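Local coordinates for protein extracellular invertase (Aspergillus kawachii, PDB 5XH8) that transfers fructosyl groups with high activity, and probably hydrolyses sucrose and makes fructooligosaccharides such as 1-kestose, at residues A[357-362]-A[513-518]; A[21-26]-A[363-368]. One frame throughout, in Å; residues are numbered along the deposited sequence.

Contact 1. Residues A[357-362]-A[513-518]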
ATOM      1  N   GLU A 357      17.116  25.885  18.828  1.00 37.07           N
ATOM      2  CA  GLU A 357      16.456  27.107  18.359  1.00 37.90           C
ATOM      3  C   GLU A 357      17.367  28.347  18.302  1.00 32.70           C
ATOM      4  O   GLU A 357      18.050  28.677  19.273  1.00 32.58           O
ATOM      5  CB  GLU A 357      15.242  27.394  19.243  1.00 44.11           C
ATOM      6  CG  GLU A 357      14.320  28.462  18.665  1.00 51.79           C
ATOM      7  CD  GLU A 357      12.949  28.487  19.315  1.00 58.33           C
ATOM      8  OE1 GLU A 357      12.739  27.819  20.364  1.00 61.00           O
ATOM      9  OE2 GLU A 357      12.082  29.188  18.754  1.00 68.51           O
ATOM     10  N   GLY A 358      17.355  29.029  17.163  1.00 30.50           N
ATOM     11  CA  GLY A 358      18.165  30.229  16.954  1.00 30.79           C
ATOM     12  C   GLY A 358      19.599  30.025  16.480  1.00 30.77           C
ATOM     13  O   GLY A 358      20.345  31.007  16.346  1.00 34.76           O
ATOM     14  N   PHE A 359      20.005  28.777  16.222  1.00 29.85           N
ATOM     15  CA  PHE A 359      21.336  28.495  15.668  1.00 29.17           C
ATOM     16  C   PHE A 359      21.462  29.212  14.307  1.00 28.22           C
ATOM     17  O   PHE A 359      20.500  29.287  13.556  1.00 27.71           O
ATOM     18  CB  PHE A 359      21.600  26.971  15.533  1.00 28.57           C
ATOM     19  CG  PHE A 359      22.991  26.645  15.037  1.00 27.16           C
ATOM     20  CD1 PHE A 359      23.298  26.685  13.678  1.00 23.77           C
ATOM     21  CD2 PHE A 359      24.003  26.331  15.929  1.00 26.93           C
ATOM     22  CE1 PHE A 359      24.587  26.446  13.226  1.00 25.08           C
ATOM     23  CE2 PHE A 359      25.310  26.081  15.475  1.00 26.81           C
ATOM     24  CZ  PHE A 359      25.599  26.134  14.126  1.00 25.72           C
ATOM     25  N   PRO A 360      22.643  29.763  13.987  1.00 26.98           N
ATOM     26  CA  PRO A 360      22.764  30.533  12.749  1.00 26.65           C
ATOM     27  C   PRO A 360      22.905  29.647  11.483  1.00 27.21           C
ATOM     28  O   PRO A 360      23.955  29.603  10.827  1.00 24.39           O
ATOM     29  CB  PRO A 360      23.992  31.386  13.015  1.00 26.68           C
ATOM     30  CG  PRO A 360      24.825  30.527  13.891  1.00 26.93           C
ATOM     31  CD  PRO A 360      23.857  29.869  14.808  1.00 26.84           C
ATOM     32  N   THR A 361      21.801  28.997  11.134  1.00 27.78           N
ATOM     33  CA  THR A 361      21.778  27.970  10.094  1.00 28.39           C
ATOM     34  C   THR A 361      21.932  28.594   8.720  1.00 27.20           C
ATOM     35  O   THR A 361      22.744  28.121   7.918  1.00 24.84           O
ATOM     36  CB  THR A 361      20.518  27.079  10.230  1.00 29.86           C
ATOM     37  OG1 THR A 361      20.663  26.323  11.441  1.00 31.39           O
ATOM     38  CG2 THR A 361      20.373  26.096   9.038  1.00 30.60           C
ATOM     39  N   ASN A 362      21.243  29.703   8.469  1.00 26.90           N
ATOM     40  CA  ASN A 362      21.370  30.363   7.164  1.00 29.15           C
ATOM     41  C   ASN A 362      22.758  30.928   6.932  1.00 27.36           C
ATOM     42  O   ASN A 362      23.209  30.975   5.795  1.00 27.40           O
ATOM     43  CB  ASN A 362      20.335  31.465   6.988  1.00 31.66           C
ATOM     44  CG  ASN A 362      18.920  30.927   6.956  1.00 34.65           C
ATOM     45  OD1 ASN A 362      18.688  29.736   6.750  1.00 38.99           O
ATOM     46  ND2 ASN A 362      17.974  31.800   7.173  1.00 38.73           N
ATOM     47  N   ASP A 513      21.992  32.496  20.213  1.00 31.27           N
ATOM     48  CA  ASP A 513      21.178  31.366  20.660  1.00 32.63           C
ATOM     49  C   ASP A 513      21.508  30.078  19.878  1.00 32.61           C
ATOM     50  O   ASP A 513      22.017  30.123  18.752  1.00 30.48           O
ATOM     51  CB  ASP A 513      19.682  31.669  20.480  1.00 36.24           C
ATOM     52  CG  ASP A 513      19.207  32.849  21.330  1.00 38.20           C
ATOM     53  OD1 ASP A 513      19.636  32.984  22.484  1.00 42.36           O
ATOM     54  OD2 ASP A 513      18.404  33.644  20.826  1.00 43.20           O
ATOM     55  N   GLY A 514      21.186  28.950  20.492  1.00 32.17           N
ATOM     56  CA  GLY A 514      21.195  27.659  19.830  1.00 33.48           C
ATOM     57  C   GLY A 514      22.564  27.036  19.683  1.00 33.32           C
ATOM     58  O   GLY A 514      22.712  26.085  18.919  1.00 34.93           O
ATOM     59  N   ILE A 515      23.554  27.558  20.408  1.00 33.25           N
ATOM     60  CA  ILE A 515      24.904  27.013  20.400  1.00 33.26           C
ATOM     61  C   ILE A 515      25.093  26.319  21.735  1.00 33.75           C
ATOM     62  O   ILE A 515      25.447  26.936  22.746  1.00 36.99           O
ATOM     63  CB  ILE A 515      25.977  28.076  20.100  1.00 33.98           C
ATOM     64  CG1 ILE A 515      25.630  28.762  18.768  1.00 34.59           C
ATOM     65  CG2 ILE A 515      27.367  27.430  20.048  1.00 37.08           C
ATOM     66  CD1 ILE A 515      26.691  29.656  18.189  1.00 35.72           C
ATOM     67  N   ASP A 516      24.806  25.022  21.718  1.00 31.95           N
ATOM     68  CA  ASP A 516      24.826  24.168  22.902  1.00 32.59           C
ATOM     69  C   ASP A 516      26.196  24.224  23.605  1.00 31.96           C
ATOM     70  O   ASP A 516      27.237  24.130  22.948  1.00 30.35           O
ATOM     71  CB  ASP A 516      24.496  22.721  22.472  1.00 33.08           C
ATOM     72  CG  ASP A 516      24.281  21.773  23.637  1.00 34.42           C
ATOM     73  OD1 ASP A 516      24.019  22.252  24.758  1.00 35.94           O
ATOM     74  OD2 ASP A 516      24.366  20.528  23.413  1.00 34.84           O
ATOM     75  N   SER A 517      26.175  24.385  24.932  1.00 32.19           N
ATOM     76  CA  SER A 517      27.392  24.316  25.763  1.00 31.47           C
ATOM     77  C   SER A 517      27.313  23.270  26.891  1.00 32.53           C
ATOM     78  O   SER A 517      28.197  23.219  27.745  1.00 32.81           O
ATOM     79  CB  SER A 517      27.691  25.696  26.335  1.00 34.13           C
ATOM     80  OG  SER A 517      26.623  26.106  27.175  1.00 37.65           O
ATOM     81  N   SER A 518      26.282  22.419  26.860  1.00 33.63           N
ATOM     82  CA  SER A 518      26.136  21.258  27.740  1.00 35.27           C
ATOM     83  C   SER A 518      27.347  20.380  27.740  1.00 34.05           C
ATOM     84  O   SER A 518      28.025  20.237  26.718  1.00 33.42           O
ATOM     85  CB  SER A 518      25.024  20.325  27.236  1.00 37.46           C
ATOM     86  OG  SER A 518      23.812  20.991  27.164  1.00 47.55           O
TER

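Contact 2. Residues A[21-26]-A[363-368]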
ATOM      1  N   SER A  21      27.819  33.396   5.153  1.00 28.16           N
ATOM      2  CA  SER A  21      29.026  34.085   5.597  1.00 26.53           C
ATOM      3  C   SER A  21      29.844  33.223   6.550  1.00 25.51           C
ATOM      4  O   SER A  21      31.053  33.386   6.625  1.00 26.71           O
ATOM      5  CB  SER A  21      28.675  35.450   6.238  1.00 27.69           C
ATOM      6  OG  SER A  21      27.925  35.279   7.431  1.00 25.96           O
ATOM      7  N   LEU A  22      29.200  32.278   7.241  1.00 26.35           N
ATOM      8  CA  LEU A  22      29.893  31.358   8.135  1.00 24.29           C
ATOM      9  C   LEU A  22      30.056  29.926   7.568  1.00 25.04           C
ATOM     10  O   LEU A  22      30.235  28.976   8.324  1.00 25.12           O
ATOM     11  CB  LEU A  22      29.190  31.317   9.480  1.00 26.36           C
ATOM     12  CG  LEU A  22      29.001  32.643  10.249  1.00 27.32           C
ATOM     13  CD1 LEU A  22      28.250  32.374  11.531  1.00 26.44           C
ATOM     14  CD2 LEU A  22      30.341  33.309  10.559  1.00 27.02           C
ATOM     15  N   PHE A  23      30.074  29.778   6.250  1.00 26.30           N
ATOM     16  CA  PHE A  23      30.182  28.450   5.633  1.00 26.31           C
ATOM     17  C   PHE A  23      31.439  27.695   6.081  1.00 27.63           C
ATOM     18  O   PHE A  23      31.351  26.540   6.508  1.00 24.63           O
ATOM     19  CB  PHE A  23      30.127  28.561   4.106  1.00 26.54           C
ATOM     20  CG  PHE A  23      30.132  27.237   3.408  1.00 25.82           C
ATOM     21  CD1 PHE A  23      28.961  26.490   3.292  1.00 26.06           C
ATOM     22  CD2 PHE A  23      31.303  26.730   2.859  1.00 26.97           C
ATOM     23  CE1 PHE A  23      28.967  25.242   2.640  1.00 26.76           C
ATOM     24  CE2 PHE A  23      31.318  25.481   2.222  1.00 28.57           C
ATOM     25  CZ  PHE A  23      30.137  24.746   2.112  1.00 27.26           C
ATOM     26  N   GLU A  24      32.596  28.357   6.048  1.00 28.08           N
ATOM     27  CA  GLU A  24      33.857  27.706   6.419  1.00 27.76           C
ATOM     28  C   GLU A  24      34.181  27.689   7.902  1.00 27.78           C
ATOM     29  O   GLU A  24      35.068  26.941   8.321  1.00 29.26           O
ATOM     30  CB  GLU A  24      35.040  28.310   5.630  1.00 29.30           C
ATOM     31  CG  GLU A  24      34.967  28.137   4.110  1.00 32.17           C
ATOM     32  CD  GLU A  24      35.039  26.668   3.605  1.00 37.06           C
ATOM     33  OE1 GLU A  24      35.262  25.732   4.407  1.00 38.54           O
ATOM     34  OE2 GLU A  24      34.852  26.432   2.379  1.00 38.07           O
ATOM     35  N   THR A  25      33.446  28.457   8.708  1.00 26.74           N
ATOM     36  CA  THR A  25      33.839  28.764  10.078  1.00 25.21           C
ATOM     37  C   THR A  25      34.164  27.543  10.893  1.00 26.83           C
ATOM     38  O   THR A  25      35.255  27.459  11.505  1.00 26.28           O
ATOM     39  CB  THR A  25      32.727  29.565  10.789  1.00 26.10           C
ATOM     40  OG1 THR A  25      32.441  30.735  10.023  1.00 23.29           O
ATOM     41  CG2 THR A  25      33.142  29.983  12.211  1.00 27.84           C
ATOM     42  N   TRP A  26      33.218  26.598  10.891  1.00 24.52           N
ATOM     43  CA  TRP A  26      33.277  25.404  11.733  1.00 24.98           C
ATOM     44  C   TRP A  26      33.329  24.090  10.924  1.00 23.95           C
ATOM     45  O   TRP A  26      33.232  22.988  11.486  1.00 26.19           O
ATOM     46  CB  TRP A  26      32.071  25.422  12.662  1.00 24.83           C
ATOM     47  CG  TRP A  26      32.156  26.485  13.750  1.00 26.69           C
ATOM     48  CD1 TRP A  26      33.257  26.805  14.520  1.00 27.00           C
ATOM     49  CD2 TRP A  26      31.087  27.329  14.218  1.00 27.42           C
ATOM     50  NE1 TRP A  26      32.933  27.795  15.423  1.00 27.16           N
ATOM     51  CE2 TRP A  26      31.617  28.142  15.256  1.00 26.83           C
ATOM     52  CE3 TRP A  26      29.732  27.478  13.863  1.00 26.56           C
ATOM     53  CZ2 TRP A  26      30.845  29.076  15.936  1.00 26.90           C
ATOM     54  CZ3 TRP A  26      28.958  28.416  14.547  1.00 28.24           C
ATOM     55  CH2 TRP A  26      29.520  29.197  15.584  1.00 27.77           C
ATOM     56  N   GLN A 363      23.430  31.306   8.016  1.00 26.34           N
ATOM     57  CA  GLN A 363      24.801  31.824   7.954  1.00 25.73           C
ATOM     58  C   GLN A 363      25.776  30.691   7.662  1.00 24.82           C
ATOM     59  O   GLN A 363      26.674  30.818   6.828  1.00 25.17           O
ATOM     60  CB  GLN A 363      25.161  32.510   9.283  1.00 26.34           C
ATOM     61  CG  GLN A 363      24.421  33.828   9.514  1.00 26.77           C
ATOM     62  CD  GLN A 363      22.958  33.658   9.891  1.00 27.82           C
ATOM     63  OE1 GLN A 363      22.545  32.661  10.502  1.00 26.95           O
ATOM     64  NE2 GLN A 363      22.166  34.648   9.548  1.00 29.73           N
ATOM     65  N   GLN A 364      25.600  29.572   8.349  1.00 24.35           N
ATOM     66  CA  GLN A 364      26.473  28.428   8.130  1.00 25.40           C
ATOM     67  C   GLN A 364      26.201  27.802   6.757  1.00 23.98           C
ATOM     68  O   GLN A 364      27.126  27.445   6.051  1.00 23.63           O
ATOM     69  CB  GLN A 364      26.317  27.411   9.262  1.00 26.57           C
ATOM     70  CG  GLN A 364      27.337  26.296   9.202  1.00 28.73           C
ATOM     71  CD  GLN A 364      27.466  25.570  10.519  1.00 29.21           C
ATOM     72  OE1 GLN A 364      28.439  25.754  11.246  1.00 27.23           O
ATOM     73  NE2 GLN A 364      26.468  24.735  10.835  1.00 28.75           N
ATOM     74  N   ASN A 365      24.935  27.704   6.377  1.00 23.46           N
ATOM     75  CA  ASN A 365      24.541  27.086   5.124  1.00 25.19           C
ATOM     76  C   ASN A 365      24.936  25.599   5.013  1.00 24.35           C
ATOM     77  O   ASN A 365      25.045  25.075   3.905  1.00 24.91           O
ATOM     78  CB  ASN A 365      25.058  27.871   3.910  1.00 27.30           C
ATOM     79  CG  ASN A 365      24.343  27.482   2.615  1.00 30.01           C
ATOM     80  OD1 ASN A 365      23.180  27.139   2.627  1.00 32.20           O
ATOM     81  ND2 ASN A 365      25.055  27.500   1.513  1.00 31.39           N
ATOM     82  N   TRP A 366      25.147  24.943   6.156  1.00 23.59           N
ATOM     83  CA  TRP A 366      25.206  23.489   6.238  1.00 22.92           C
ATOM     84  C   TRP A 366      24.872  23.104   7.672  1.00 23.52           C
ATOM     85  O   TRP A 366      24.942  23.933   8.586  1.00 21.62           O
ATOM     86  CB  TRP A 366      26.570  22.908   5.837  1.00 23.44           C
ATOM     87  CG  TRP A 366      27.741  23.387   6.692  1.00 23.58           C
ATOM     88  CD1 TRP A 366      28.495  24.512   6.486  1.00 23.45           C
ATOM     89  CD2 TRP A 366      28.273  22.762   7.880  1.00 23.29           C
ATOM     90  NE1 TRP A 366      29.460  24.627   7.462  1.00 22.37           N
ATOM     91  CE2 TRP A 366      29.342  23.582   8.339  1.00 23.06           C
ATOM     92  CE3 TRP A 366      27.963  21.600   8.591  1.00 23.21           C
ATOM     93  CZ2 TRP A 366      30.087  23.281   9.476  1.00 22.97           C
ATOM     94  CZ3 TRP A 366      28.734  21.278   9.711  1.00 23.18           C
ATOM     95  CH2 TRP A 366      29.774  22.134  10.152  1.00 23.53           C
ATOM     96  N   THR A 367      24.486  21.844   7.843  1.00 22.78           N
ATOM     97  CA  THR A 367      24.010  21.328   9.116  1.00 22.97           C
ATOM     98  C   THR A 367      24.310  19.842   9.179  1.00 22.63           C
ATOM     99  O   THR A 367      23.850  19.083   8.325  1.00 22.00           O
ATOM    100  CB  THR A 367      22.485  21.506   9.270  1.00 22.93           C
ATOM    101  OG1 THR A 367      22.121  22.869   9.061  1.00 23.06           O
ATOM    102  CG2 THR A 367      22.027  21.062  10.650  1.00 23.56           C
ATOM    103  N   GLY A 368      25.070  19.441  10.202  1.00 22.17           N
ATOM    104  CA  GLY A 368      25.405  18.063  10.432  1.00 22.70           C
ATOM    105  C   GLY A 368      26.635  17.522   9.707  1.00 23.06           C
ATOM    106  O   GLY A 368      27.147  18.104   8.731  1.00 21.61           O
TER
HETATM  107  O   HOH W   1      30.815  26.542   9.704  1.00 29.57           O

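Contact 1. Residues A[357-362]-A[513-518]
Two glycines, Gly-358 and Gly-514, both at positive phi, let two loop backbones press together here without a direct hydrogen bond between them. Phe-359 and Gly-514 are the nearest pair, their CA atoms 4.2 Å apart. Having no CB, Gly-514 lies directly against Phe-359 N and Glu-357 O, and Gly-358 against Asp-513 CB. Glu-357 O is 3.4 Å from Gly-514 CA. Two acceptors, Gly-358 O and Asp-513 O, stand 3.1 Å apart; the former also takes a weak hydrogen bond from Ser-15 OG. Phe-359 CA offers its hydrogen to Asp-513 O in a CA-H...O contact of 3.6 Å. Phe-359 has CG anti to the backbone N (chi1 -177°), and chi2 (-82°) turns the ring to bring its CD2 edge to Gly-514 O at 3.3 Å, the oxygen lying in the ring plane. The same CD2 meets Ile-515 CG1 at 4.1 Å, the two side chains crossing at about a right angle. Over one face of the ring sits CD of Pro-360, offset toward the rim, and this CD also approaches Ile-515 CD1. Pro-360, centre of an inverse gamma turn, occupies the N-cap position before helix 361-364. A loop of the propeller domain thus meets a loop of the C-terminal beta-sandwich, as expected at the domain interface of GH32 enzymes.

Contact 2. Residues A[21-26]-A[363-368]
Where helix 361-364 ends and strand 366-385 of the propeller begins, the turn is covered by residues 21-26 of the N-terminal segment leading to strand 37-47. Trp-366 NE1 donates to Phe-23 O at 2.9 Å, in the carbonyl plane and on a lone pair. Its indole edge also points at the face of the Phe-23 ring, an edge-to-face pair with planes 83° apart, in which CD1 of Trp-366 lies 3.8 Å from CD1 of Phe-23. CG of Trp-366 stands between the backbone N and the carbonyl carbon (chi1 60°), and chi2 (-88°) turns the indole so that NE1 faces Phe-23 O while CZ2, on the far rim, packs on Trp-26 C at 3.6 Å. One face of this indole carries the amide carbon CD of Gln-364, whose NE2 donates to Trp-366 O at 2.8 Å and so fixes the amide. Gln-364 OE1 then meets the edge of the Trp-26 ring, in its plane, at CE3, with amide and ring nearly perpendicular. A water accepts from Trp-26 N at 2.7 Å and lies within hydrogen-bonding range of Leu-22 O and Gln-364 OE1. At the helix end, Leu-22 N bonds to Gln-363 O from above the carbonyl plane, and Leu-22 CD1 lies beside Gln-363 CB at 3.8 Å. Phe-23 CA adds a CA-H...O contact to Gln-364 O. Beyond the contact, Trp-26 NE1 bonds to Ser-567 O, Gln-363 NE2 to Leu-17 O, and Arg-27 makes a cation-pi contact with Trp-366. Asn-365, at positive phi, is the first residue past the helix; it and Thr-367 pair by backbone hydrogen bonds with Gly-37, where strands 37-47 and 366-385 run parallel, consistent with closure of the five-bladed beta-propeller of GH32 enzymes.

The centres of contacts 1 and 2 lie about 12 Å apart, on the same side of the chain's centre, and both use helix 361-364. Along the chain the order is 21-26, 357-362, 363-368, 513-518, so the two contacts cross. They also touch: Phe-359 CE1 packs on Gln-364 NE2 at 3.5 Å, and Ile-515 CD1 on Trp-26 CH2 at 3.9 Å. The short helix thus has the C-terminal sandwich near its start and the N-terminal segment at its end. Three distant parts of the sequence are brought together where propeller and sandwich adjoin, with a bound glycerol near the side chain of Trp-26.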